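Local coordinates for SusD-like carbohydrate binding protein (Bacteroides vulgatus, PDB 3LEW) that probably binds carbohydrate at the outer membrane surface as a member of the SusD family, and so is likely to serve nutrient capture, at residues G17-A22 and Q111-R116; W30-E35 and S86-Y91; R211-L214 and E220-K223; F455-A460 and S465-Y470; S475-L478 and L483-D486. One frame throughout, in Å; residues are numbered along the deposited sequence. Where two conformers were deposited one is given.

Contact 1. Residues G17-A22 and Q111-R116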
# COMPACT_ATOMS: atom_id res chain seq x y z
N GLY A 17 30.74 3.90 13.72
CA GLY A 17 32.14 3.59 13.52
C GLY A 17 32.48 2.59 12.42
O GLY A 17 33.46 2.77 11.71
N LYS A 18 31.72 1.51 12.31
CA LYS A 18 31.98 0.47 11.33
C LYS A 18 30.74 0.30 10.47
O LYS A 18 29.66 0.74 10.85
CB LYS A 18 32.28 -0.87 12.02
CG LYS A 18 33.41 -0.81 13.03
CD LYS A 18 33.72 -2.19 13.58
CE LYS A 18 34.90 -2.16 14.57
NZ LYS A 18 34.66 -1.09 15.61
N THR A 19 30.91 -0.29 9.30
CA THR A 19 29.78 -0.57 8.42
C THR A 19 28.65 -1.29 9.17
O THR A 19 27.49 -0.92 9.02
CB THR A 19 30.20 -1.36 7.15
OG1 THR A 19 30.94 -2.52 7.54
CG2 THR A 19 31.07 -0.46 6.18
N GLY A 20 28.99 -2.30 9.99
CA GLY A 20 27.97 -3.03 10.78
C GLY A 20 27.11 -2.11 11.65
O GLY A 20 25.91 -2.36 11.86
N ASP A 21 27.74 -1.05 12.17
CA ASP A 21 27.10 -0.09 13.07
C ASP A 21 26.07 0.73 12.29
O ASP A 21 24.98 0.99 12.80
CB ASP A 21 28.13 0.88 13.72
CG ASP A 21 29.12 0.20 14.62
OD1 ASP A 21 28.70 -0.67 15.40
OD2 ASP A 21 30.34 0.52 14.55
N ALA A 22 26.40 1.10 11.05
CA ALA A 22 25.47 1.82 10.19
C ALA A 22 24.29 0.92 9.84
O ALA A 22 23.13 1.33 9.88
CB ALA A 22 26.17 2.30 8.93
N GLN A 111 34.70 -1.13 0.81
CA GLN A 111 34.03 -0.15 -0.03
C GLN A 111 32.74 -0.73 -0.59
O GLN A 111 31.74 0.00 -0.74
CB GLN A 111 34.94 0.33 -1.16
CG GLN A 111 34.38 1.50 -1.95
CD GLN A 111 34.18 2.70 -1.09
OE1 GLN A 111 35.10 3.08 -0.36
NE2 GLN A 111 33.02 3.35 -1.20
N ALA A 112 32.74 -2.03 -0.90
CA ALA A 112 31.50 -2.71 -1.31
C ALA A 112 30.38 -2.52 -0.29
O ALA A 112 29.26 -2.13 -0.66
CB ALA A 112 31.74 -4.21 -1.53
N ASP A 113 30.67 -2.78 0.98
CA ASP A 113 29.67 -2.61 2.03
C ASP A 113 29.28 -1.15 2.23
O ASP A 113 28.10 -0.87 2.38
CB ASP A 113 30.14 -3.21 3.34
CG ASP A 113 30.13 -4.74 3.29
OD1 ASP A 113 29.40 -5.30 2.43
OD2 ASP A 113 30.81 -5.37 4.14
N ARG A 114 30.24 -0.23 2.17
CA ARG A 114 29.85 1.17 2.25
C ARG A 114 28.89 1.53 1.12
O ARG A 114 27.88 2.22 1.36
CB ARG A 114 31.06 2.11 2.25
CG ARG A 114 31.81 2.20 3.60
CD ARG A 114 32.91 3.28 3.63
NE ARG A 114 33.98 2.93 2.73
CZ ARG A 114 34.98 2.09 3.05
NH1 ARG A 114 35.08 1.57 4.26
NH2 ARG A 114 35.89 1.79 2.15
N ASN A 115 29.19 1.13 -0.12
CA ASN A 115 28.30 1.48 -1.24
C ASN A 115 26.91 0.90 -1.06
O ASN A 115 25.90 1.60 -1.23
CB ASN A 115 28.86 1.01 -2.59
CG ASN A 115 30.12 1.73 -3.02
OD1 ASN A 115 30.54 2.74 -2.45
ND2 ASN A 115 30.76 1.18 -4.05
N ARG A 116 26.85 -0.38 -0.72
CA ARG A 116 25.59 -1.11 -0.62
C ARG A 116 24.71 -0.57 0.51
O ARG A 116 23.49 -0.39 0.31
CB ARG A 116 25.87 -2.59 -0.45
CG ARG A 116 24.65 -3.47 -0.43
CD ARG A 116 24.20 -3.77 0.99
NE ARG A 116 25.22 -4.46 1.76
CZ ARG A 116 25.13 -4.71 3.07
NH1 ARG A 116 24.05 -4.35 3.76
NH2 ARG A 116 26.13 -5.34 3.67
O HOH W 1 32.44 -3.98 5.73
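Thr19 CG2 touches Asp113 and Arg114, and the hydroxyl of Thr19 reaches Asp113 through a water, at a surface contact between helices 19-35 and 111-135 in the helical part of the SusD fold. The methyl CG2 sits 3.8 Å from Arg114 CG and slightly farther from Asp113 CB, and Thr19 approaches both side chains at about a right angle. The water, 2.8 Å from Thr19 OG1, donates to Asp113 OD2 at 2.7 Å. Thr19 OG1 lies between the backbone N and the carbonyl carbon (chi1 52°), which lets one branch take the water while the other packs. Around this first shell, the Arg114 chain bends about its CG-CD bond and grips Gln111 OE1 side-on with NE and NH2, while its NH1 reaches the carbonyls of Ala107 and Gly109. An alanine at Arg114 takes away CG and the guanidinium, and would probably leave a gap beside Thr19 CG2 and Gln111 OE1 without its two donors. Helix 19-35 is itself fixed at its start, where Asp21 OD2 accepts from the N-cap nitrogen Lys18 N at 2.8 Å, 23° out of the carboxylate plane.

Contact 2. Residues W30-E35 and S86-Y91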
# COMPACT_ATOMS: atom_id res chain seq x y z
N TRP A 30 14.01 0.32 10.03
CA TRP A 30 13.07 -0.57 9.33
C TRP A 30 12.07 -1.15 10.35
O TRP A 30 10.84 -1.12 10.15
CB TRP A 30 13.82 -1.71 8.62
CG TRP A 30 12.84 -2.66 7.97
CD1 TRP A 30 12.44 -3.86 8.44
CD2 TRP A 30 12.07 -2.39 6.81
NE1 TRP A 30 11.49 -4.41 7.61
CE2 TRP A 30 11.23 -3.53 6.59
CE3 TRP A 30 12.01 -1.31 5.91
CZ2 TRP A 30 10.36 -3.61 5.49
CZ3 TRP A 30 11.14 -1.39 4.83
CH2 TRP A 30 10.32 -2.54 4.64
N ASN A 31 12.60 -1.70 11.44
CA ASN A 31 11.79 -2.24 12.54
C ASN A 31 10.79 -1.19 13.04
O ASN A 31 9.61 -1.46 13.24
CB ASN A 31 12.69 -2.69 13.70
CG ASN A 31 11.98 -3.65 14.64
OD1 ASN A 31 11.80 -4.82 14.32
ND2 ASN A 31 11.61 -3.17 15.82
N TYR A 32 11.29 0.02 13.27
CA TYR A 32 10.40 1.08 13.76
C TYR A 32 9.27 1.36 12.78
O TYR A 32 8.12 1.54 13.21
CB TYR A 32 11.22 2.38 14.01
CG TYR A 32 10.46 3.45 14.72
CD1 TYR A 32 10.25 3.38 16.09
CD2 TYR A 32 9.99 4.56 14.05
CE1 TYR A 32 9.53 4.38 16.75
CE2 TYR A 32 9.28 5.54 14.72
CZ TYR A 32 9.05 5.44 16.07
OH TYR A 32 8.35 6.45 16.71
N LEU A 33 9.59 1.40 11.47
CA LEU A 33 8.60 1.66 10.44
C LEU A 33 7.50 0.62 10.46
O LEU A 33 6.34 0.96 10.34
CB LEU A 33 9.27 1.64 9.07
CG LEU A 33 8.42 1.86 7.88
CD1 LEU A 33 7.72 3.22 7.95
CD2 LEU A 33 9.26 1.74 6.55
N MSE A 34 7.91 -0.63 10.61
CA MSE A 34 6.98 -1.78 10.49
C MSE A 34 6.25 -2.18 11.73
O MSE A 34 5.06 -2.67 11.65
CB MSE A 34 7.71 -2.97 9.88
CG MSE A 34 8.24 -2.76 8.48
SE MSE A 34 6.79 -2.43 7.17
CE MSE A 34 5.54 -3.78 7.50
N GLU A 35 6.86 -1.96 12.88
CA GLU A 35 6.39 -2.53 14.14
C GLU A 35 5.72 -1.56 15.11
O GLU A 35 5.14 -2.02 16.11
CB GLU A 35 7.55 -3.19 14.87
CG GLU A 35 8.07 -4.45 14.24
CD GLU A 35 7.12 -5.65 14.44
OE1 GLU A 35 6.94 -6.11 15.59
OE2 GLU A 35 6.54 -6.12 13.45
N SER A 86 1.50 8.24 10.48
CA SER A 86 2.10 8.38 9.16
C SER A 86 3.25 9.38 9.18
O SER A 86 4.39 9.11 8.73
CB SER A 86 1.03 8.79 8.15
OG SER A 86 1.59 8.99 6.86
N TRP A 87 2.95 10.54 9.74
CA TRP A 87 3.93 11.63 9.81
C TRP A 87 5.15 11.24 10.65
O TRP A 87 6.31 11.48 10.27
CB TRP A 87 3.27 12.87 10.41
CG TRP A 87 4.05 14.16 10.14
CD1 TRP A 87 4.78 14.84 11.03
CD2 TRP A 87 4.12 14.88 8.91
NE1 TRP A 87 5.34 15.98 10.45
CE2 TRP A 87 4.96 16.02 9.14
CE3 TRP A 87 3.60 14.68 7.64
CZ2 TRP A 87 5.23 16.96 8.13
CZ3 TRP A 87 3.86 15.62 6.63
CH2 TRP A 87 4.71 16.73 6.89
N LEU A 88 4.89 10.66 11.82
CA LEU A 88 5.96 10.29 12.73
C LEU A 88 6.87 9.21 12.14
O LEU A 88 8.09 9.32 12.22
CB LEU A 88 5.36 9.84 14.07
CG LEU A 88 6.18 9.07 15.11
CD1 LEU A 88 5.31 8.83 16.33
CD2 LEU A 88 6.64 7.75 14.60
N LEU A 89 6.27 8.17 11.57
CA LEU A 89 7.06 7.08 11.02
C LEU A 89 7.88 7.58 9.84
O LEU A 89 9.09 7.28 9.78
CB LEU A 89 6.22 5.88 10.58
CG LEU A 89 5.47 5.11 11.66
CD1 LEU A 89 4.66 3.97 11.01
CD2 LEU A 89 6.41 4.62 12.83
N ALA A 90 7.26 8.34 8.93
CA ALA A 90 7.97 8.83 7.76
C ALA A 90 9.22 9.63 8.18
O ALA A 90 10.33 9.37 7.72
CB ALA A 90 7.04 9.70 6.85
N TYR A 91 9.06 10.59 9.08
CA TYR A 91 10.15 11.49 9.40
C TYR A 91 11.17 10.91 10.36
O TYR A 91 12.37 11.18 10.21
CB TYR A 91 9.66 12.90 9.83
CG TYR A 91 9.20 13.68 8.62
CD1 TYR A 91 10.11 14.26 7.75
CD2 TYR A 91 7.84 13.79 8.29
CE1 TYR A 91 9.72 14.93 6.62
CE2 TYR A 91 7.44 14.49 7.16
CZ TYR A 91 8.36 15.04 6.32
OH TYR A 91 7.96 15.74 5.17
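The CE2 side of the Tyr32 ring meets two leucines of the facing helix. Leu88 CD2 comes near the ring plane at this edge in the conformer given; a second conformer makes the exact fit of Leu88 doubtful. Leu89 CD2 reaches Tyr32 CE2 at 3.6 Å from an oblique direction. Two more flat groups are braced within their own helices: Met34 CG, in a residue present as selenomethionine, covers one face of the Trp30 indole toward its rim, and Tyr91 CE2 does the same for Trp87. Leu89 carries the middle of the contact. Its CD2 sits 3.5 Å from Tyr32 O and its CD1 equally far from Leu33 O, so the forked end spans two successive carbonyls, with Leu33 CD1 closing on Leu89 CB at 4.0 Å. Tyr32 CG stands anti to the backbone N (chi1 -170°), a setting that swings the ring across to helix 81-103, where Arg92 and Val93 also touch it. A serine at Tyr32 removes the ring and would probably open a gap beside Leu89 CD2 and Val93. Leu33 also packs on Leu124 and Leu128 of helix 111-135, bringing a third helix into the contact. The two short segments run antiparallel at 165°, their axes 9.6 Å apart, with apolar side chains filling the space between: antiparallel helix packing, consistent with the helical, TPR-clan character of the family.

Contact 3. Residues R211-L214 and E220-K223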
# COMPACT_ATOMS: atom_id res chain seq x y z
N ARG A 211 7.33 1.82 -9.41
CA ARG A 211 6.17 2.40 -8.77
C ARG A 211 6.26 3.94 -8.73
O ARG A 211 5.35 4.66 -9.12
CB ARG A 211 6.05 1.84 -7.34
CG ARG A 211 4.78 2.29 -6.64
CD ARG A 211 4.76 1.85 -5.18
NE ARG A 211 4.63 0.40 -5.02
CZ ARG A 211 4.61 -0.23 -3.82
NH1 ARG A 211 4.78 0.45 -2.69
NH2 ARG A 211 4.47 -1.55 -3.75
N ALA A 212 7.38 4.43 -8.22
CA ALA A 212 7.56 5.88 -8.08
C ALA A 212 7.47 6.63 -9.40
O ALA A 212 6.83 7.69 -9.49
CB ALA A 212 8.93 6.19 -7.35
N CYS A 213 8.09 6.07 -10.44
CA CYS A 213 8.05 6.66 -11.72
C CYS A 213 6.68 6.61 -12.33
O CYS A 213 6.28 7.58 -12.94
CB CYS A 213 9.06 6.02 -12.66
SG CYS A 213 10.80 6.41 -12.22
N LEU A 214 5.94 5.53 -12.13
CA LEU A 214 4.55 5.50 -12.55
C LEU A 214 3.71 6.61 -11.89
O LEU A 214 2.96 7.33 -12.57
CB LEU A 214 3.92 4.13 -12.29
CG LEU A 214 2.49 3.98 -12.85
CD1 LEU A 214 2.60 3.65 -14.36
CD2 LEU A 214 1.71 2.84 -12.12
N GLU A 220 8.26 6.69 -19.46
CA GLU A 220 9.45 6.07 -20.07
C GLU A 220 10.33 5.42 -19.00
O GLU A 220 10.75 4.26 -19.15
CB GLU A 220 10.25 7.11 -20.84
CG GLU A 220 11.15 6.55 -21.91
CD GLU A 220 10.34 6.07 -23.12
OE1 GLU A 220 9.78 6.91 -23.92
OE2 GLU A 220 10.25 4.84 -23.25
N LYS A 221 10.56 6.13 -17.89
CA LYS A 221 11.33 5.54 -16.78
C LYS A 221 10.63 4.33 -16.15
O LYS A 221 11.27 3.34 -15.84
CB LYS A 221 11.62 6.60 -15.74
CG LYS A 221 12.74 7.57 -16.13
CD LYS A 221 13.15 8.45 -14.94
CE LYS A 221 14.29 9.35 -15.37
NZ LYS A 221 14.91 10.07 -14.24
N ALA A 222 9.32 4.43 -15.94
CA ALA A 222 8.54 3.34 -15.33
C ALA A 222 8.63 2.10 -16.18
O ALA A 222 8.80 0.98 -15.68
CB ALA A 222 7.05 3.76 -15.13
N LYS A 223 8.51 2.29 -17.49
CA LYS A 223 8.69 1.18 -18.45
C LYS A 223 10.11 0.60 -18.37
O LYS A 223 10.30 -0.63 -18.36
CB LYS A 223 8.39 1.67 -19.88
CG LYS A 223 8.93 0.74 -21.00
CD LYS A 223 8.60 1.22 -22.38
CE LYS A 223 9.29 0.39 -23.47
NZ LYS A 223 8.83 0.76 -24.85
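Cys213 and Ala222 point their beta carbons at each other across a helical hairpin, in which helix 202-215 turns back through a short connection into helix 219-232. The small side chains let the backbones come close, with Cys213 CA and Ala222 CA only 4.9 Å apart. Cys213 CB lies 3.7 Å from Ala222 N, pressing on the main chain as much as on the methyl. In return Ala222 CB is directed at the first helix and fits against Leu214 N at 3.7 Å, with Leu214 CB somewhat beyond at 4.2 Å. The two beta carbons thus interlock, each lying against a backbone nitrogen of the other helix. Leu214 contributes mainly through this base; farther out its side chain packs on Ile352 and Glu355 of helix 346-359, the helix whose Ala356 also touches Ala222. Helix 170-187 borders the hairpin as well, with Ile178 against Cys213. Lys221 starts toward Cys213 but its extended chain leads off, so that its NZ pairs with Glu182 of helix 170-187 while only the aliphatic part serves the hairpin. Such a pairing of consecutive helices is consistent with the TPR-clan assignment of the family. The thiol is placed by a chi1 of -70°, which sets SG beside its own backbone N, and there Cys213 SG rests 3.6 Å from Lys221 CB.

Contact 4. Residues F455-A460 and S465-Y470; sequences FPDKSA and SKYYLY
Asp457 OD1, which lies against the Tyr467 ring, is gripped twice by Ser459 from one face of the carboxylate: the backbone N at 3.0 Å makes an Asx turn, and the OG at 2.9 Å comes from the syn side. Asp457 CG stands between its backbone N and carbonyl carbon (chi1 74°), turning OD1 back to Ser459. These bonds brace the end of the type I turn 455-458, itself closed by Lys458 N to Phe455 O. Pro456 CD sits over one face of the Tyr467 ring as a CH-pi contact, 3.8 Å from the centroid. The Phe455 and Tyr467 rings are nearly parallel (21°) but slid apart, so that Tyr467 CD2 lies over the rim of the phenyl face. On that face too rests Ser465 OG, 3.3 Å from Phe455 CE2, while accepting from Tyr467 N in an ST turn. Phe455 CZ meets Tyr468 CE1 in an offset edge-to-face pair, planes at 67°. Phe73 and Phe461 enlarge this aromatic cluster. A water donates to Asp457 OD2 and accepts from Lys466 NZ. The two loop segments are therefore joined mainly by ring packing, with the direct polar bonds spent on shaping each turn and one water bridging the charge pair.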
# COMPACT_ATOMS: atom_id res chain seq x y z
N PHE A 455 -19.55 11.44 1.34
CA PHE A 455 -18.58 11.96 2.27
C PHE A 455 -19.27 12.43 3.55
O PHE A 455 -20.49 12.58 3.55
CB PHE A 455 -17.80 13.11 1.62
CG PHE A 455 -16.88 12.68 0.56
CD1 PHE A 455 -15.89 11.71 0.81
CD2 PHE A 455 -16.91 13.27 -0.69
CE1 PHE A 455 -14.98 11.33 -0.19
CE2 PHE A 455 -15.99 12.92 -1.69
CZ PHE A 455 -15.02 11.92 -1.42
N PRO A 456 -18.51 12.65 4.64
CA PRO A 456 -19.15 12.99 5.92
C PRO A 456 -20.04 14.23 5.89
O PRO A 456 -21.01 14.30 6.64
CB PRO A 456 -17.96 13.22 6.84
CG PRO A 456 -16.95 12.34 6.36
CD PRO A 456 -17.08 12.34 4.86
N ASP A 457 -19.75 15.19 5.02
CA ASP A 457 -20.58 16.40 4.95
C ASP A 457 -21.72 16.29 3.90
O ASP A 457 -22.29 17.30 3.43
CB ASP A 457 -19.69 17.59 4.65
CG ASP A 457 -19.22 17.62 3.22
OD1 ASP A 457 -19.21 16.56 2.56
OD2 ASP A 457 -18.83 18.73 2.77
N LYS A 458 -22.01 15.04 3.53
CA LYS A 458 -23.05 14.64 2.57
C LYS A 458 -22.72 15.05 1.13
O LYS A 458 -23.56 14.95 0.25
CB LYS A 458 -24.43 15.19 2.97
CG LYS A 458 -24.81 14.86 4.40
CD LYS A 458 -24.79 13.36 4.67
CE LYS A 458 -25.98 12.95 5.57
NZ LYS A 458 -26.26 13.94 6.67
N SER A 459 -21.50 15.53 0.89
CA SER A 459 -21.06 15.69 -0.48
C SER A 459 -21.02 14.35 -1.18
O SER A 459 -20.58 13.34 -0.60
CB SER A 459 -19.69 16.36 -0.52
OG SER A 459 -19.85 17.68 -0.02
N ALA A 460 -21.46 14.34 -2.43
CA ALA A 460 -21.31 13.18 -3.31
C ALA A 460 -19.82 12.90 -3.51
O ALA A 460 -18.98 13.80 -3.56
CB ALA A 460 -21.97 13.43 -4.67
N SER A 465 -11.15 15.10 -3.93
CA SER A 465 -11.78 15.57 -2.68
C SER A 465 -10.77 15.76 -1.57
O SER A 465 -9.87 14.93 -1.41
CB SER A 465 -12.82 14.52 -2.22
OG SER A 465 -13.37 14.83 -0.94
N LYS A 466 -10.99 16.78 -0.75
CA LYS A 466 -10.24 16.95 0.50
C LYS A 466 -10.25 15.71 1.37
O LYS A 466 -9.33 15.48 2.12
CB LYS A 466 -10.79 18.15 1.32
CG LYS A 466 -12.13 17.95 1.97
CD LYS A 466 -12.71 19.29 2.49
CE LYS A 466 -13.99 19.07 3.30
NZ LYS A 466 -14.66 20.35 3.76
N TYR A 467 -11.30 14.90 1.27
CA TYR A 467 -11.40 13.71 2.11
C TYR A 467 -10.40 12.59 1.74
O TYR A 467 -10.25 11.63 2.50
CB TYR A 467 -12.84 13.18 2.14
CG TYR A 467 -13.79 14.10 2.86
CD1 TYR A 467 -13.79 14.15 4.26
CD2 TYR A 467 -14.70 14.92 2.16
CE1 TYR A 467 -14.65 15.00 4.95
CE2 TYR A 467 -15.56 15.77 2.85
CZ TYR A 467 -15.52 15.80 4.24
OH TYR A 467 -16.40 16.59 4.94
N TYR A 468 -9.75 12.71 0.58
CA TYR A 468 -8.79 11.71 0.14
C TYR A 468 -7.39 11.91 0.70
O TYR A 468 -6.62 10.99 0.68
CB TYR A 468 -8.70 11.68 -1.38
CG TYR A 468 -9.97 11.34 -2.14
CD1 TYR A 468 -10.94 10.49 -1.59
CD2 TYR A 468 -10.13 11.72 -3.47
CE1 TYR A 468 -12.09 10.17 -2.29
CE2 TYR A 468 -11.32 11.43 -4.19
CZ TYR A 468 -12.27 10.60 -3.61
OH TYR A 468 -13.44 10.26 -4.30
N LEU A 469 -7.03 13.12 1.11
CA LEU A 469 -5.60 13.36 1.42
C LEU A 469 -5.19 13.19 2.85
O LEU A 469 -5.91 13.60 3.79
CB LEU A 469 -5.19 14.76 0.96
CG LEU A 469 -5.40 15.12 -0.50
CD1 LEU A 469 -4.82 16.58 -0.73
CD2 LEU A 469 -4.75 14.10 -1.38
N TYR A 470 -3.99 12.61 3.05
CA TYR A 470 -3.35 12.68 4.37
C TYR A 470 -2.93 14.15 4.59
O TYR A 470 -2.77 14.92 3.62
CB TYR A 470 -2.13 11.78 4.45
CG TYR A 470 -2.42 10.28 4.56
CD1 TYR A 470 -3.09 9.59 3.56
CD2 TYR A 470 -1.90 9.55 5.62
CE1 TYR A 470 -3.29 8.16 3.63
CE2 TYR A 470 -2.10 8.17 5.71
CZ TYR A 470 -2.80 7.49 4.72
OH TYR A 470 -2.93 6.10 4.86
O HOH W 2 -17.27 20.09 4.81

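Contact 5. Residues S475-L478 and L483-D486; sequences SEEL and LYKD
The polar link is Tyr484 OH, which donates to Glu477 OE2; at 2.5 Å the bond is very short, and its exact length should be treated with caution. The carboxylate oxygen meets the tyrosine at the ring edge, near its plane, with the carboxylate itself turned 77° from the ring. Lys489 forms a salt bridge to the same OE2, so this oxygen has two partners, and the nearby positive charge would probably favour the ionised carboxylate. Glu477 CG, beside its backbone N (chi1 -71°), starts an extended chain that carries OE2 out to the phenol. The apolar part is built on Leu483. Its CD2 packs on the aliphatic stem of Glu477, 3.7 Å from CG, and lies 4.2 Å from Glu476 CG. Within its own segment Leu483 CG lies over the centre of the Tyr484 ring, 3.9 Å above its plane, so the leucine helps to hold the ring that delivers the hydroxyl. Glu476 sends its polar end elsewhere: OE2 takes Asn480 ND2 and a pentaethylene glycol that probably came from the crystallisation liquor, and OE1 takes Trp87 NE1. Leu483 is tied by backbone bonding to Ala167, and both it and Tyr484 lean on Ile472. The arrangement folds the chain after helix 474-479 back against that short helix, held by Leu483 and by the hydrogen bond of Tyr484 to Glu477, in the C-terminal part of this SusD-family chain.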
# COMPACT_ATOMS: atom_id res chain seq x y z
N SER A 475 0.74 19.45 15.15
CA SER A 475 2.01 19.74 15.82
C SER A 475 2.99 20.37 14.86
O SER A 475 3.66 21.34 15.20
CB SER A 475 2.61 18.48 16.48
OG SER A 475 3.78 18.83 17.21
N GLU A 476 3.07 19.83 13.63
CA GLU A 476 3.98 20.40 12.64
C GLU A 476 3.57 21.83 12.27
O GLU A 476 4.41 22.69 12.12
CB GLU A 476 4.00 19.53 11.37
CG GLU A 476 4.92 20.05 10.28
CD GLU A 476 6.39 19.70 10.48
OE1 GLU A 476 6.68 18.74 11.26
OE2 GLU A 476 7.22 20.37 9.81
N GLU A 477 2.27 22.08 12.14
CA GLU A 477 1.81 23.47 11.85
C GLU A 477 2.18 24.48 12.92
O GLU A 477 2.40 25.67 12.63
CB GLU A 477 0.31 23.48 11.56
CG GLU A 477 0.02 22.83 10.21
CD GLU A 477 -1.41 23.02 9.73
OE1 GLU A 477 -2.30 23.26 10.56
OE2 GLU A 477 -1.65 22.89 8.52
N LEU A 478 2.26 24.02 14.16
CA LEU A 478 2.70 24.90 15.24
C LEU A 478 4.19 25.07 15.27
O LEU A 478 4.68 26.17 15.37
CB LEU A 478 2.24 24.35 16.60
CG LEU A 478 0.77 24.49 16.94
CD1 LEU A 478 0.54 23.89 18.32
CD2 LEU A 478 0.32 26.00 16.90
N LEU A 483 6.40 26.50 7.34
CA LEU A 483 5.86 25.36 6.63
C LEU A 483 5.29 25.71 5.25
O LEU A 483 5.57 25.02 4.27
CB LEU A 483 4.77 24.72 7.50
CG LEU A 483 4.11 23.45 7.01
CD1 LEU A 483 5.12 22.34 6.76
CD2 LEU A 483 3.03 23.05 8.05
N TYR A 484 4.47 26.78 5.19
CA TYR A 484 3.73 27.13 3.97
C TYR A 484 4.32 28.34 3.27
O TYR A 484 3.63 29.03 2.51
CB TYR A 484 2.25 27.41 4.31
CG TYR A 484 1.54 26.20 4.86
CD1 TYR A 484 1.41 25.05 4.10
CD2 TYR A 484 1.05 26.17 6.17
CE1 TYR A 484 0.77 23.91 4.60
CE2 TYR A 484 0.41 25.02 6.69
CZ TYR A 484 0.29 23.91 5.91
OH TYR A 484 -0.36 22.78 6.41
N LYS A 485 5.58 28.63 3.54
CA LYS A 485 6.22 29.80 2.97
C LYS A 485 6.32 29.76 1.43
O LYS A 485 6.09 30.81 0.78
CB LYS A 485 7.61 29.97 3.56
CG LYS A 485 8.26 31.29 3.20
CD LYS A 485 9.70 31.32 3.72
CE LYS A 485 10.43 32.61 3.35
NZ LYS A 485 11.90 32.52 3.64
N ASP A 486 6.69 28.62 0.87
CA ASP A 486 6.94 28.50 -0.56
C ASP A 486 5.69 28.03 -1.32
O ASP A 486 5.48 28.42 -2.48
CB ASP A 486 8.11 27.57 -0.84
CG ASP A 486 9.43 28.12 -0.34
OD1 ASP A 486 9.58 29.34 -0.20
OD2 ASP A 486 10.32 27.31 -0.09

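Overall arrangement
Contacts 1 and 2 both use helix 19-35, one at its solvent-facing start and the other near its end, and their centres lie about 23 Å apart; the first, on the surface, relies on one methyl and a bridging water, the second, partly buried, on leucine and tyrosine packing. Contact 3 is the buried helical hairpin, made by small side chains. Contact 4 joins two loop segments through a buried aromatic cluster with a water-bridged charge pair at its exposed side; contact 5, partly buried and charged, joins a short helix and the loop after it. Helix 81-103 of contact 2 links to both: Ser86 packs on Tyr470 of contact 4, and Trp87 probably hydrogen-bonds Glu476 of contact 5.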